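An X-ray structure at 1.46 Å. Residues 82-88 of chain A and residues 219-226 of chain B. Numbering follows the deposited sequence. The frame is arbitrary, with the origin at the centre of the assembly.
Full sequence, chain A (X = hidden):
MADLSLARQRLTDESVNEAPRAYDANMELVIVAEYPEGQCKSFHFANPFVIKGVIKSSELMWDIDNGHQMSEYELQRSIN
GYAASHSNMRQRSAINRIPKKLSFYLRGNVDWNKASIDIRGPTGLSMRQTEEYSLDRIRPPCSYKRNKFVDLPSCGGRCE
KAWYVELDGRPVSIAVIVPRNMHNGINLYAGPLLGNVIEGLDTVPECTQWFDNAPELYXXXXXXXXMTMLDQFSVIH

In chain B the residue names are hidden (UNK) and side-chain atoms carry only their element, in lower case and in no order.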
# COMPACT_ATOMS: atom_id res chain seq x y z
N TYR A 82 23.66 9.43 -2.82
CA TYR A 82 23.27 10.13 -4.05
C TYR A 82 22.33 11.28 -3.73
O TYR A 82 22.29 12.29 -4.44
CB TYR A 82 22.56 9.18 -5.00
CG TYR A 82 23.47 8.10 -5.59
CD1 TYR A 82 23.64 6.89 -4.95
CD2 TYR A 82 24.13 8.31 -6.81
CE1 TYR A 82 24.46 5.89 -5.51
CE2 TYR A 82 24.94 7.35 -7.36
CZ TYR A 82 25.10 6.14 -6.72
OH TYR A 82 25.92 5.18 -7.30
N ALA A 83 21.56 11.12 -2.66
CA ALA A 83 20.56 12.10 -2.26
C ALA A 83 21.18 13.24 -1.47
O ALA A 83 20.84 14.41 -1.69
CB ALA A 83 19.51 11.42 -1.42
N ALA A 84 22.10 12.90 -0.56
CA ALA A 84 22.78 13.88 0.27
C ALA A 84 24.28 13.59 0.30
O ALA A 84 24.69 12.47 0.64
CB ALA A 84 22.22 13.87 1.71
N SER A 85 25.09 14.59 -0.05
CA SER A 85 26.53 14.44 -0.07
C SER A 85 27.10 13.91 1.24
O SER A 85 26.75 14.38 2.30
CB SER A 85 27.19 15.77 -0.38
OG SER A 85 26.81 16.21 -1.66
N HIS A 86 28.00 12.95 1.13
CA HIS A 86 28.71 12.35 2.27
C HIS A 86 27.81 11.94 3.44
O HIS A 86 28.12 12.18 4.62
CB HIS A 86 29.93 13.17 2.71
CG HIS A 86 29.65 14.58 3.15
ND1 HIS A 86 29.07 14.88 4.36
CD2 HIS A 86 29.97 15.77 2.58
CE1 HIS A 86 28.98 16.20 4.49
NE2 HIS A 86 29.53 16.76 3.42
N SER A 87 26.71 11.27 3.10
CA SER A 87 25.74 10.81 4.09
C SER A 87 25.85 9.30 4.35
O SER A 87 25.14 8.76 5.19
CB SER A 87 24.33 11.18 3.64
OG SER A 87 23.93 10.45 2.50
N ASN A 88 26.74 8.61 3.63
CA ASN A 88 27.08 7.23 3.95
C ASN A 88 28.60 7.10 3.90
O ASN A 88 29.30 8.11 3.79
CB ASN A 88 26.37 6.24 3.02
CG ASN A 88 26.81 6.37 1.56
OD1 ASN A 88 27.91 6.85 1.26
ND2 ASN A 88 25.94 5.93 0.65
N UNK B 219 21.54 17.04 9.35
CA UNK B 219 22.50 17.35 8.30
C UNK B 219 22.12 16.76 6.95
O UNK B 219 22.29 17.41 5.91
c UNK B 219 23.88 16.87 8.72
N UNK B 220 21.58 15.54 6.93
CA UNK B 220 21.39 14.81 5.68
C UNK B 220 19.93 14.62 5.26
O UNK B 220 19.67 14.12 4.16
o UNK B 220 27.58 14.48 6.89
c UNK B 220 24.33 14.64 5.31
c UNK B 220 22.14 13.47 5.74
c UNK B 220 24.25 13.02 7.06
c UNK B 220 25.67 14.89 5.59
c UNK B 220 26.28 14.21 6.61
c UNK B 220 23.61 13.69 6.02
c UNK B 220 25.59 13.27 7.35
N UNK B 221 18.99 15.04 6.10
CA UNK B 221 17.58 15.08 5.70
C UNK B 221 17.01 16.50 5.83
O UNK B 221 16.71 17.16 4.82
n UNK B 221 14.48 14.95 5.79
c UNK B 221 14.60 12.77 5.93
c UNK B 221 13.30 14.46 5.44
n UNK B 221 13.35 13.15 5.52
c UNK B 221 15.33 13.90 6.09
c UNK B 221 16.75 14.09 6.56
N UNK B 222 16.86 16.96 7.07
CA UNK B 222 16.21 18.25 7.34
C UNK B 222 16.80 19.41 6.52
O UNK B 222 16.07 20.07 5.77
c UNK B 222 16.27 18.56 8.81
N UNK B 223 18.10 19.67 6.66
CA UNK B 223 18.71 20.81 5.95
C UNK B 223 19.01 20.52 4.48
O UNK B 223 19.31 21.44 3.72
o UNK B 223 21.02 20.32 6.60
c UNK B 223 20.00 21.29 6.64
N UNK B 224 18.93 19.26 4.08
CA UNK B 224 19.17 18.92 2.68
C UNK B 224 17.95 19.33 1.85
O UNK B 224 18.08 19.79 0.71
o UNK B 224 21.18 17.57 0.93
n UNK B 224 19.52 16.13 0.47
c UNK B 224 20.11 17.04 1.23
c UNK B 224 19.41 17.41 2.53
N UNK B 225 16.77 19.15 2.43
CA UNK B 225 15.51 19.30 1.68
C UNK B 225 14.61 20.46 2.12
O UNK B 225 13.65 20.80 1.44
c UNK B 225 16.36 15.94 -0.99
c UNK B 225 15.81 17.00 -0.31
c UNK B 225 15.33 16.85 0.99
o UNK B 225 17.00 13.63 -1.07
c UNK B 225 14.71 18.01 1.74
c UNK B 225 15.44 15.59 1.58
c UNK B 225 16.45 14.70 -0.39
c UNK B 225 15.99 14.51 0.89
N UNK B 226 14.92 21.07 3.25
CA UNK B 226 14.18 22.23 3.73
C UNK B 226 12.96 21.91 4.59
O UNK B 226 11.92 22.52 4.40

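Position 219 of chain B carries a single side-chain carbon. Its CA-to-CB bond points toward the A stretch, yet CB stops 6.7 Å from A:His86 CE1, too far for contact. One carbon means alanine, and B:Ala219 contributes helical backbone rather than contact.

Position 220 has one carbon leading to a ring of six carbons that bears one oxygen. The CA-to-CB bond points toward the A stretch, the ring oxygen of 220 lies 3.0 Å from A:His86 ND1, and one ring face lies over A:Ser87 CB; hence tyrosine. With chi1 in the m well, the ring extends along the loop that follows the A:Tyr82–A:Ala83 helical end. B:Tyr220 suits the place because it offers three different surfaces. Its CB lies 4.1 Å from the CB of A:Ala84, an apolar contact close to the backbone. The ring face receives A:Ser87, whose CB sits 3.9 Å from the centroid of the B:Tyr220 ring and 25° off the normal, a CH-pi arrangement. The hydroxyl, at the far end, accepts a hydrogen bond from A:His86 ND1; the angle of 130° at the hydrogen is rather bent. The two rings are nearly perpendicular, at 88°, and the hydroxyl meets the imidazole at its edge, where a ring nitrogen can donate.

Position 221 shows one carbon and a five-membered ring of three carbons and two nitrogens, turned away from the A stretch and not touching it: histidine. The ring of B:His221 occupies a buried site, and its backbone O accepts from the backbone N of position 225, 3.1 Å from O to N.

Position 222 again has one side-chain carbon, out of reach of the A stretch: alanine. B:Ala222 is buried, and a small methyl fits an interior helical position.

Position 223 has one carbon followed by one oxygen, also out of reach, so it is serine. B:Ser223 is small and polar, which suits an exposed helical site, and its hydroxyl bonds to a residue just outside the stretch.

Position 224 has two carbons, the second carrying one oxygen and one nitrogen. The CA-to-CB bond points toward the A stretch, and the nitrogen of 224 lies 3.1 Å from A:Ala83 O. This is asparagine, one carbon shorter than glutamine; B:Asn224 ND2 donates to that carbonyl at a favourable 153°.

Position 225 has one carbon, a six-membered ring and one oxygen, which lies 3.4 Å from A:Ala83 CB: tyrosine. B:Tyr225 is long enough to reach A:Ala83 from a sideways CA-to-CB bond, while its hydroxyl is hydrogen-bonded elsewhere in the structure.

Position 226 has no side-chain atoms and is glycine. With phi at 88°, a CB on B:Gly226 would be jammed against the preceding carbonyl O, so the backbone itself calls for glycine as the chain leaves helical angles.

The contact thus buries about 310 Å² between the two stretches, through B:Tyr220, B:Asn224 and the end of B:Tyr225. B:Tyr220 packs over the loop. Two hydrogen bonds are donated, one from each chain: one holds the tyrosine hydroxyl, the other ties B:Asn224 to the A:Ala83 carbonyl O.

Chain B, residues 219-226: AYHASNYG
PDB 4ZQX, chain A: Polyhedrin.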